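Local coordinates for protein Fc fragment of IgE receptor II (Bos taurus, PDB 6PWS) that binds mannose-type sugars through calcium in its C-type carbohydrate-recognition domain and is probably a receptor for IgE, at residues Y15-Y21 and E51-L56; S65-D71 and E103-M108. One frame throughout, in Å; residues are numbered along the deposited sequence. Where two conformers were deposited one is given.

How the interactions relate
Both contacts reach the same sheet of the C-type lectin fold, their centres about 18 Å apart, and they follow one another along the chain: helix 50-59, used in interaction 1, leads into strand 65-67, used in interaction 2. Interaction 1 is partly buried and joins a hairpin to a helix mainly through side chains, with no backbone-to-backbone hydrogen bond between them and an aromatic cluster beside a salt bridge and water-mediated links. Interaction 2 is buried and rests on backbone hydrogen bonds between antiparallel strands, ending at the calcium and mannoside sites. The two meet where Met108 SD packs 3.7 Å from Gln53 NE2 and 4.2 Å from Leu56 CB.

Interaction 1 of 2, residues Y15-Y21 and E51-L56; sequences YFQKKCY and EEQDFL
Residues 15-21 form a tight beta hairpin laid against residues 51-56 of helix 50-59. Strand 19-21 runs 24° from parallel to helix 51-56, the axes 11.6 Å apart at closest. Tyr15 points away from the helix, and its OH accepts a hydrogen bond from Lys18 N (2.9 Å). Phe16 and Lys19 close a type I' turn through Phe16 N to Lys19 O (2.9 Å) and Lys19 N to Phe16 O (3.0 Å), with Gln17 and Lys18 both at positive phi. The Phe16 ring (chi1 t) lies nearly parallel to that of Phe55 (chi1 t), planes at 18° and centroids 4.7 Å apart, but slid so far that the CB of each sits over the other ring: Phe16 CB is 3.7 Å from the Phe55 centroid, Phe55 CB 3.8 Å from that of Phe16, two reciprocal CH-pi contacts. Gln17 OE1 and Glu51 OE1 share a water, weakly on the Gln17 side. Lys19 NZ forms a salt bridge with Glu52 OE2 (2.8 Å) and another with Asp129 on strand 123-131; a second water links Lys19 NZ to Glu52 OE1. Cys20 turns away to its disulfide with Cys9. Tyr21 (chi1 m) gives its OH hydrogen bond to Glu52 OE2 (2.6 Å), while Tyr21 CD1 meets Phe55 CE1 at 3.5 Å, the rings oblique at 46°, and Tyr21 CD2 touches Leu56 CD2 at 4.0 Å. Phe16, Tyr21 and Phe55 thus make an aromatic cluster between the N-terminal hairpin, characteristic of long-form C-type lectin domains, and the second helix of the fold.

Interaction 2 of 2, residues S65-D71 and E103-M108; sequences SWIGLRD and ENCVMM. With CA (calcium ion), chain C; CA (calcium ion), chain B; MMA (methyl alpha-D-mannopyranoside), chain D.
Two calcium ions and the bound methyl mannoside lie at the outer end of this antiparallel strand pair in the C-type lectin fold. Strands 65-67 and 105-108 approach to 4.5 Å at an angle of 128°. Ser65 and Met108 are a hydrogen-bonded pair (Ser65 N to Met108 O 3.0 Å, Met108 N to Ser65 O 2.8 Å); Trp66 and Met107 are a non-hydrogen-bonded pair, followed by Ile67 N to Val106 O at 3.1 Å. An inverse gamma turn centred on Gly68 then turns the chain, and the register shifts by two in a beta bulge. Pairing resumes with Val106 N to Leu69 O (3.0 Å), Arg70 opposite Cys105 and Asp71 N to Asn104 O (2.9 Å). Val106 (chi1 t) packs CG1 on Ile67 CD1 and CB on Leu69 CB, both at 3.9 Å, while Trp66 CZ3 (chi1 m) lies 3.6 Å from Cys105 CB. At the calcium end, Asp71 (chi1 p) chelates one calcium through OD1 (2.6 Å) and OD2 (2.5 Å, also hydrogen-bonded to Gly76), joined by Glu103 O (2.5 Å), Asn104, Glu75 and Asp98. The Glu103 side chain (chi1 m, chi2 t), also hydrogen-bonded to Ala99, reaches the sugar-binding calcium, which its OE1 binds at 2.4 Å; Glu95, Asn97, Asn115 and Asp116 complete the site. Mannoside O3 and O4 ligate that ion at 2.5 Å each, and Glu103 OE2 lies 2.5 Å from O3.

Interaction 1 of 2, residues Y15-Y21 and E51-L56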
ATOM      1  N   TYR A  15      11.421  10.892  -0.360  1.00  8.01           N
ATOM      2  CA  TYR A  15      11.255  11.167  -1.781  1.00  8.71           C
ATOM      3  C   TYR A  15      11.737  10.013  -2.663  1.00  8.94           C
ATOM      4  O   TYR A  15      12.826   9.464  -2.453  1.00 10.32           O
ATOM      5  CB  TYR A  15      12.036  12.437  -2.163  1.00  9.41           C
ATOM      6  CG  TYR A  15      12.002  12.636  -3.661  1.00 10.32           C
ATOM      7  CD1 TYR A  15      10.849  13.094  -4.283  1.00 10.91           C
ATOM      8  CD2 TYR A  15      13.083  12.289  -4.464  1.00 11.39           C
ATOM      9  CE1 TYR A  15      10.778  13.223  -5.647  1.00 11.33           C
ATOM     10  CE2 TYR A  15      13.019  12.420  -5.840  1.00 11.93           C
ATOM     11  CZ  TYR A  15      11.862  12.893  -6.421  1.00 11.79           C
ATOM     12  OH  TYR A  15      11.758  13.017  -7.784  1.00 12.71           O
ATOM     13  N   PHE A  16      10.944   9.679  -3.685  1.00  8.64           N
ATOM     14  CA  PHE A  16      11.396   8.775  -4.742  1.00  9.06           C
ATOM     15  C   PHE A  16      10.601   9.057  -6.008  1.00  9.18           C
ATOM     16  O   PHE A  16       9.366   9.003  -5.987  1.00  8.98           O
ATOM     17  CB  PHE A  16      11.238   7.301  -4.346  1.00  9.50           C
ATOM     18  CG  PHE A  16      11.672   6.344  -5.425  1.00 10.04           C
ATOM     19  CD1 PHE A  16      13.014   6.058  -5.613  1.00 11.13           C
ATOM     20  CD2 PHE A  16      10.742   5.732  -6.255  1.00 10.76           C
ATOM     21  CE1 PHE A  16      13.424   5.185  -6.601  1.00 12.30           C
ATOM     22  CE2 PHE A  16      11.150   4.867  -7.250  1.00 11.50           C
ATOM     23  CZ  PHE A  16      12.492   4.590  -7.418  1.00 12.49           C
ATOM     24  N   GLN A  17      11.308   9.352  -7.104  1.00 10.44           N
ATOM     25  CA  GLN A  17      10.721   9.470  -8.441  1.00 11.16           C
ATOM     26  C   GLN A  17       9.349  10.135  -8.462  1.00 11.24           C
ATOM     27  O   GLN A  17       8.331   9.507  -8.786  1.00 11.87           O
ATOM     28  CB  GLN A  17      10.701   8.109  -9.146  1.00 12.73           C
ATOM     29  CG  GLN A  17      12.098   7.571  -9.397  1.00 15.44           C
ATOM     30  CD  GLN A  17      12.122   6.338 -10.275  1.00 18.16           C
ATOM     31  OE1 GLN A  17      11.077   5.804 -10.660  1.00 19.04           O
ATOM     32  NE2 GLN A  17      13.324   5.878 -10.600  1.00 19.14           N
ATOM     33  N   LYS A  18       9.333  11.428  -8.149  1.00 11.27           N
ATOM     34  CA  LYS A  18       8.186  12.320  -8.287  1.00 12.05           C
ATOM     35  C   LYS A  18       7.168  12.146  -7.170  1.00 10.56           C
ATOM     36  O   LYS A  18       6.149  12.853  -7.178  1.00 11.62           O
ATOM     37  CB  LYS A  18       7.455  12.175  -9.630  1.00 15.64           C
ATOM     38  CG  LYS A  18       8.373  12.132 -10.815  1.00 19.18           C
ATOM     39  CD  LYS A  18       7.661  11.487 -11.969  1.00 22.26           C
ATOM     40  CE  LYS A  18       8.306  11.860 -13.268  1.00 24.21           C
ATOM     41  NZ  LYS A  18       9.594  11.179 -13.555  1.00 25.37           N
ATOM     42  N   LYS A  19       7.392  11.234  -6.232  1.00  8.95           N
ATOM     43  CA  LYS A  19       6.441  10.969  -5.170  1.00  8.13           C
ATOM     44  C   LYS A  19       7.147  11.011  -3.823  1.00  7.60           C
ATOM     45  O   LYS A  19       8.378  10.968  -3.729  1.00  7.94           O
ATOM     46  CB  LYS A  19       5.723   9.623  -5.394  1.00  7.67           C
ATOM     47  CG  LYS A  19       4.750   9.667  -6.574  1.00  8.21           C
ATOM     48  CD  LYS A  19       4.139   8.304  -6.907  1.00  7.68           C
ATOM     49  CE  LYS A  19       3.318   7.741  -5.754  1.00  7.04           C
ATOM     50  NZ  LYS A  19       2.617   6.484  -6.147  1.00  6.53           N
ATOM     51  N   CYS A  20       6.328  11.099  -2.783  1.00  7.98           N
ATOM     52  CA  CYS A  20       6.756  11.083  -1.396  1.00  7.90           C
ATOM     53  C   CYS A  20       6.047   9.938  -0.696  1.00  6.78           C
ATOM     54  O   CYS A  20       4.865   9.691  -0.956  1.00  7.36           O
ATOM     55  CB  CYS A  20       6.353  12.388  -0.713  1.00  9.30           C
ATOM     56  SG  CYS A  20       7.057  13.856  -1.495  1.00 10.61           S
ATOM     57  N   TYR A  21       6.758   9.286   0.226  1.00  6.10           N
ATOM     58  CA  TYR A  21       6.274   8.073   0.870  1.00  5.80           C
ATOM     59  C   TYR A  21       6.396   8.187   2.379  1.00  5.77           C
ATOM     60  O   TYR A  21       7.390   8.710   2.903  1.00  6.76           O
ATOM     61  CB  TYR A  21       7.045   6.845   0.349  1.00  5.69           C
ATOM     62  CG  TYR A  21       6.918   6.675  -1.151  1.00  5.80           C
ATOM     63  CD1 TYR A  21       7.746   7.368  -2.018  1.00  5.99           C
ATOM     64  CD2 TYR A  21       5.958   5.834  -1.699  1.00  5.78           C
ATOM     65  CE1 TYR A  21       7.622   7.231  -3.397  1.00  6.48           C
ATOM     66  CE2 TYR A  21       5.833   5.679  -3.078  1.00  5.95           C
ATOM     67  CZ  TYR A  21       6.672   6.379  -3.920  1.00  5.99           C
ATOM     68  OH  TYR A  21       6.605   6.251  -5.292  1.00  6.71           O
ATOM     69  N   GLU A  51      10.363  -0.206 -10.587  1.00  5.94           N
ATOM     70  CA  GLU A  51      11.287   0.658  -9.856  1.00  6.72           C
ATOM     71  C   GLU A  51      10.642   1.171  -8.572  1.00  5.97           C
ATOM     72  O   GLU A  51      11.283   1.219  -7.510  1.00  6.25           O
ATOM     73  CB  GLU A  51      11.721   1.820 -10.750  1.00  8.90           C
ATOM     74  CG  GLU A  51      12.526   1.407 -11.986  1.00 11.06           C
ATOM     75  CD  GLU A  51      11.693   0.874 -13.160  1.00 12.07           C
ATOM     76  OE1 GLU A  51      10.449   1.026 -13.171  1.00 10.86           O
ATOM     77  OE2 GLU A  51      12.309   0.295 -14.086  1.00 15.07           O
ATOM     78  N   GLU A  52       9.367   1.553  -8.651  1.00  5.39           N
ATOM     79  CA  GLU A  52       8.642   1.977  -7.459  1.00  5.34           C
ATOM     80  C   GLU A  52       8.494   0.815  -6.484  1.00  4.88           C
ATOM     81  O   GLU A  52       8.692   0.971  -5.270  1.00  5.11           O
ATOM     82  CB  GLU A  52       7.287   2.552  -7.873  1.00  5.51           C
ATOM     83  CG  GLU A  52       6.470   3.100  -6.723  1.00  5.75           C
ATOM     84  CD  GLU A  52       5.231   3.865  -7.172  1.00  5.71           C
ATOM     85  OE1 GLU A  52       4.667   3.540  -8.253  1.00  6.64           O
ATOM     86  OE2 GLU A  52       4.828   4.793  -6.430  1.00  6.34           O
ATOM     87  N   GLN A  53       8.140  -0.371  -6.995  1.00  4.54           N
ATOM     88  CA  GLN A  53       8.063  -1.528  -6.114  1.00  4.69           C
ATOM     89  C   GLN A  53       9.404  -1.804  -5.445  1.00  4.66           C
ATOM     90  O   GLN A  53       9.447  -2.133  -4.258  1.00  5.23           O
ATOM     91  CB  GLN A  53       7.589  -2.761  -6.880  1.00  4.51           C
ATOM     92  CG  GLN A  53       7.496  -4.001  -5.989  1.00  4.66           C
ATOM     93  CD  GLN A  53       6.444  -3.855  -4.902  1.00  4.40           C
ATOM     94  OE1 GLN A  53       5.268  -3.644  -5.198  1.00  4.96           O
ATOM     95  NE2 GLN A  53       6.854  -3.982  -3.646  1.00  5.26           N
ATOM     96  N   ASP A  54      10.514  -1.697  -6.182  1.00  5.00           N
ATOM     97  CA  ASP A  54      11.831  -1.971  -5.607  1.00  5.78           C
ATOM     98  C   ASP A  54      12.116  -1.022  -4.444  1.00  5.11           C
ATOM     99  O   ASP A  54      12.635  -1.439  -3.398  1.00  5.34           O
ATOM    100  CB  ASP A  54      12.888  -1.843  -6.716  1.00  7.11           C
ATOM    101  CG  ASP A  54      14.318  -1.858  -6.202  1.00 10.04           C
ATOM    102  OD1 ASP A  54      14.780  -2.940  -5.796  1.00 12.19           O
ATOM    103  OD2 ASP A  54      15.006  -0.804  -6.238  1.00 11.34           O
ATOM    104  N   PHE A  55      11.786   0.261  -4.614  1.00  5.11           N
ATOM    105  CA  PHE A  55      11.958   1.234  -3.538  1.00  5.20           C
ATOM    106  C   PHE A  55      11.231   0.769  -2.282  1.00  4.91           C
ATOM    107  O   PHE A  55      11.762   0.832  -1.168  1.00  5.15           O
ATOM    108  CB  PHE A  55      11.449   2.604  -4.020  1.00  5.64           C
ATOM    109  CG  PHE A  55      11.302   3.632  -2.925  1.00  5.78           C
ATOM    110  CD1 PHE A  55      10.075   3.823  -2.308  1.00  6.32           C
ATOM    111  CD2 PHE A  55      12.378   4.403  -2.498  1.00  6.19           C
ATOM    112  CE1 PHE A  55       9.923   4.756  -1.298  1.00  7.00           C
ATOM    113  CE2 PHE A  55      12.225   5.336  -1.480  1.00  6.62           C
ATOM    114  CZ  PHE A  55      10.997   5.510  -0.884  1.00  7.14           C
ATOM    115  N   LEU A  56       9.987   0.308  -2.454  1.00  4.40           N
ATOM    116  CA  LEU A  56       9.153  -0.135  -1.337  1.00  4.59           C
ATOM    117  C   LEU A  56       9.636  -1.457  -0.748  1.00  4.61           C
ATOM    118  O   LEU A  56       9.715  -1.598   0.477  1.00  5.38           O
ATOM    119  CB  LEU A  56       7.697  -0.249  -1.798  1.00  4.59           C
ATOM    120  CG  LEU A  56       7.059   1.088  -2.195  1.00  5.46           C
ATOM    121  CD1 LEU A  56       5.720   0.842  -2.857  1.00  6.83           C
ATOM    122  CD2 LEU A  56       6.917   2.028  -1.006  1.00  6.49           C
TER
HETATM  123  O   HOH W   1       9.863   3.774 -13.061  1.00 24.46           O
HETATM  124  O   HOH W   2       3.227   5.793  -9.248  1.00 10.55           O

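Interaction 2 of 2, residues S65-D71 and E103-M108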
ATOM      1  N   SER A  65       2.649  -4.944   5.736  1.00  3.97           N
ATOM      2  CA  SER A  65       2.163  -3.571   5.735  1.00  4.00           C
ATOM      3  C   SER A  65       1.047  -3.362   4.712  1.00  3.77           C
ATOM      4  O   SER A  65       1.075  -3.924   3.618  1.00  4.43           O
ATOM      5  CB  SER A  65       3.302  -2.576   5.476  1.00  4.62           C
ATOM      6  OG  SER A  65       4.011  -2.842   4.274  1.00  4.82           O
ATOM      7  N   TRP A  66       0.087  -2.512   5.057  1.00  3.62           N
ATOM      8  CA  TRP A  66      -1.003  -2.223   4.134  1.00  3.83           C
ATOM      9  C   TRP A  66      -0.556  -1.325   2.979  1.00  3.82           C
ATOM     10  O   TRP A  66       0.240  -0.393   3.159  1.00  4.35           O
ATOM     11  CB  TRP A  66      -2.135  -1.509   4.861  1.00  4.13           C
ATOM     12  CG  TRP A  66      -2.891  -2.333   5.850  1.00  4.41           C
ATOM     13  CD1 TRP A  66      -3.029  -2.073   7.177  1.00  5.05           C
ATOM     14  CD2 TRP A  66      -3.638  -3.530   5.597  1.00  4.54           C
ATOM     15  NE1 TRP A  66      -3.820  -3.028   7.774  1.00  5.27           N
ATOM     16  CE2 TRP A  66      -4.212  -3.932   6.821  1.00  4.96           C
ATOM     17  CE3 TRP A  66      -3.864  -4.313   4.457  1.00  4.42           C
ATOM     18  CZ2 TRP A  66      -5.013  -5.070   6.933  1.00  5.64           C
ATOM     19  CZ3 TRP A  66      -4.651  -5.451   4.571  1.00  5.10           C
ATOM     20  CH2 TRP A  66      -5.220  -5.813   5.801  1.00  5.76           C
ATOM     21  N   ILE A  67      -1.140  -1.585   1.802  1.00  3.65           N
ATOM     22  CA  ILE A  67      -1.028  -0.712   0.642  1.00  3.76           C
ATOM     23  C   ILE A  67      -2.434  -0.301   0.173  1.00  3.61           C
ATOM     24  O   ILE A  67      -3.456  -0.790   0.656  1.00  4.11           O
ATOM     25  CB  ILE A  67      -0.187  -1.338  -0.498  1.00  4.02           C
ATOM     26  CG1 ILE A  67      -0.874  -2.553  -1.130  1.00  4.33           C
ATOM     27  CG2 ILE A  67       1.211  -1.685   0.016  1.00  4.78           C
ATOM     28  CD1 ILE A  67      -0.169  -3.052  -2.398  1.00  5.25           C
ATOM     29  N   GLY A  68      -2.470   0.619  -0.792  1.00  3.76           N
ATOM     30  CA  GLY A  68      -3.701   1.241  -1.238  1.00  3.91           C
ATOM     31  C   GLY A  68      -4.408   0.509  -2.364  1.00  3.70           C
ATOM     32  O   GLY A  68      -4.725   1.100  -3.402  1.00  4.29           O
ATOM     33  N   LEU A  69      -4.706  -0.773  -2.151  1.00  3.99           N
ATOM     34  CA  LEU A  69      -5.285  -1.647  -3.168  1.00  4.05           C
ATOM     35  C   LEU A  69      -6.332  -2.519  -2.485  1.00  3.91           C
ATOM     36  O   LEU A  69      -6.068  -3.068  -1.408  1.00  4.44           O
ATOM     37  CB  LEU A  69      -4.172  -2.489  -3.817  1.00  3.89           C
ATOM     38  CG  LEU A  69      -4.556  -3.329  -5.035  1.00  4.47           C
ATOM     39  CD1 LEU A  69      -4.991  -2.456  -6.205  1.00  4.64           C
ATOM     40  CD2 LEU A  69      -3.368  -4.209  -5.436  1.00  5.15           C
ATOM     41  N   ARG A  70      -7.527  -2.625  -3.080  1.00  4.12           N
ATOM     42  CA  ARG A  70      -8.629  -3.349  -2.456  1.00  4.42           C
ATOM     43  C   ARG A  70      -9.613  -3.792  -3.531  1.00  4.38           C
ATOM     44  O   ARG A  70      -9.704  -3.174  -4.592  1.00  4.88           O
ATOM     45  CB  ARG A  70      -9.338  -2.487  -1.393  1.00  5.21           C
ATOM     46  CG  ARG A  70     -10.288  -1.403  -1.904  1.00  5.81           C
ATOM     47  CD  ARG A  70      -9.635  -0.240  -2.671  1.00  6.50           C
ATOM     48  NE  ARG A  70     -10.652   0.751  -3.044  1.00  7.08           N
ATOM     49  CZ  ARG A  70     -10.432   1.901  -3.695  1.00  7.02           C
ATOM     50  NH1 ARG A  70      -9.195   2.230  -4.058  1.00  7.71           N
ATOM     51  NH2 ARG A  70     -11.449   2.710  -3.993  1.00  8.08           N
ATOM     52  N   ASP A  71     -10.378  -4.853  -3.223  1.00  4.58           N
ATOM     53  CA  ASP A  71     -11.492  -5.301  -4.058  1.00  4.82           C
ATOM     54  C   ASP A  71     -12.793  -5.374  -3.258  1.00  5.26           C
ATOM     55  O   ASP A  71     -13.650  -6.221  -3.516  1.00  6.31           O
ATOM     56  CB  ASP A  71     -11.236  -6.610  -4.812  1.00  4.95           C
ATOM     57  CG  ASP A  71     -11.216  -7.860  -3.939  1.00  5.15           C
ATOM     58  OD1 ASP A  71     -10.947  -7.780  -2.730  1.00  5.37           O
ATOM     59  OD2 ASP A  71     -11.449  -8.960  -4.504  1.00  5.62           O
ATOM     60  N   GLU A 103     -11.042 -12.015   1.432  1.00  4.95           N
ATOM     61  CA  GLU A 103      -9.880 -11.157   1.668  1.00  4.84           C
ATOM     62  C   GLU A 103      -9.946 -10.031   0.648  1.00  4.62           C
ATOM     63  O   GLU A 103      -9.792 -10.278  -0.554  1.00  4.99           O
ATOM     64  CB  GLU A 103      -8.574 -11.932   1.539  1.00  4.84           C
ATOM     65  CG  GLU A 103      -8.438 -12.987   2.614  1.00  5.24           C
ATOM     66  CD  GLU A 103      -7.133 -13.736   2.534  1.00  5.58           C
ATOM     67  OE1 GLU A 103      -6.687 -14.056   1.409  1.00  5.51           O
ATOM     68  OE2 GLU A 103      -6.531 -13.984   3.611  1.00  7.21           O
ATOM     69  N   ASN A 104     -10.181  -8.801   1.116  1.00  4.41           N
ATOM     70  CA  ASN A 104     -10.509  -7.723   0.191  1.00  4.59           C
ATOM     71  C   ASN A 104      -9.588  -6.519   0.283  1.00  4.54           C
ATOM     72  O   ASN A 104      -9.827  -5.533  -0.421  1.00  5.02           O
ATOM     73  CB  ASN A 104     -11.980  -7.336   0.330  1.00  4.93           C
ATOM     74  CG  ASN A 104     -12.884  -8.555   0.275  1.00  5.01           C
ATOM     75  OD1 ASN A 104     -12.702  -9.453  -0.549  1.00  5.37           O
ATOM     76  ND2 ASN A 104     -13.856  -8.602   1.162  1.00  5.73           N
ATOM     77  N   CYS A 105      -8.521  -6.607   1.079  1.00  4.45           N
ATOM     78  CA  CYS A 105      -7.576  -5.512   1.281  1.00  4.45           C
ATOM     79  C   CYS A 105      -6.171  -6.060   1.069  1.00  4.23           C
ATOM     80  O   CYS A 105      -5.852  -7.143   1.558  1.00  5.70           O
ATOM     81  CB  CYS A 105      -7.713  -4.963   2.699  1.00  4.93           C
ATOM     82  SG  CYS A 105      -9.316  -4.133   2.992  1.00  5.24           S
ATOM     83  N   VAL A 106      -5.315  -5.318   0.372  1.00  4.08           N
ATOM     84  CA  VAL A 106      -4.005  -5.843  -0.004  1.00  4.00           C
ATOM     85  C   VAL A 106      -2.903  -5.299   0.893  1.00  3.63           C
ATOM     86  O   VAL A 106      -2.868  -4.111   1.244  1.00  4.12           O
ATOM     87  CB  VAL A 106      -3.709  -5.583  -1.493  1.00  4.19           C
ATOM     88  CG1 VAL A 106      -2.369  -6.187  -1.907  1.00  4.45           C
ATOM     89  CG2 VAL A 106      -4.826  -6.152  -2.359  1.00  4.61           C
ATOM     90  N   MET A 107      -1.988  -6.202   1.246  1.00  4.10           N
ATOM     91  CA  MET A 107      -0.796  -5.916   2.021  0.64  4.12           C
ATOM     92  C   MET A 107       0.442  -6.360   1.250  1.00  3.94           C
ATOM     93  O   MET A 107       0.373  -7.222   0.365  1.00  4.56           O
ATOM     94  CB  MET A 107      -0.818  -6.670   3.365  0.64  4.45           C
ATOM     95  CG  MET A 107      -0.716  -8.191   3.196  0.64  5.23           C
ATOM     96  SD  MET A 107      -0.870  -9.145   4.717  0.64  6.05           S
ATOM     97  CE  MET A 107       0.660  -8.702   5.539  0.64  6.39           C
ATOM     98  N   MET A 108       1.580  -5.764   1.611  1.00  4.27           N
ATOM     99  CA  MET A 108       2.883  -6.332   1.298  1.00  4.26           C
ATOM    100  C   MET A 108       3.284  -7.275   2.427  1.00  4.78           C
ATOM    101  O   MET A 108       3.195  -6.925   3.612  1.00  5.67           O
ATOM    102  CB  MET A 108       3.968  -5.265   1.174  1.00  5.09           C
ATOM    103  CG  MET A 108       3.950  -4.487  -0.117  1.00  5.54           C
ATOM    104  SD  MET A 108       5.381  -3.379  -0.303  1.00  6.05           S
ATOM    105  CE  MET A 108       4.992  -2.096   0.896  1.00  7.47           C
TER
HETATM  106 CA    CA C 302     -11.393 -10.311  -2.436  1.00  4.85          CA
HETATM  107 CA    CA B 301      -4.495 -14.112   0.444  1.00  4.66          CA
HETATM  108  C1  MMA D 303      -3.205 -17.275   5.119  0.50 12.76           C
HETATM  109  C2  MMA D 303      -3.473 -15.819   4.766  0.50  8.89           C
HETATM  110  C3  MMA D 303      -3.902 -15.754   3.348  0.50  7.83           C
HETATM  111  C4  MMA D 303      -2.847 -16.297   2.427  0.50  5.95           C
HETATM  112  C5  MMA D 303      -2.454 -17.721   2.816  0.50  8.42           C
HETATM  113  C6  MMA D 303      -1.251 -18.154   2.032  0.50  9.98           C
HETATM  114  C7  MMA D 303      -4.367 -19.341   5.060  0.50 25.35           C
HETATM  115  O1  MMA D 303      -4.383 -17.937   4.925  0.50 30.17           O
HETATM  116  O2  MMA D 303      -2.302 -15.002   4.938  0.50 10.84           O
HETATM  117  O3  MMA D 303      -4.150 -14.387   2.957  0.50  5.13           O
HETATM  118  O4  MMA D 303      -3.368 -16.236   1.101  0.50  5.83           O
HETATM  119  O5  MMA D 303      -2.119 -17.825   4.248  0.50 10.90           O
HETATM  120  O6  MMA D 303      -0.892 -19.451   2.425  0.50 13.86           O
HETATM  121  O   HOH W   3      -9.405 -11.162  -3.394  1.00  5.73           O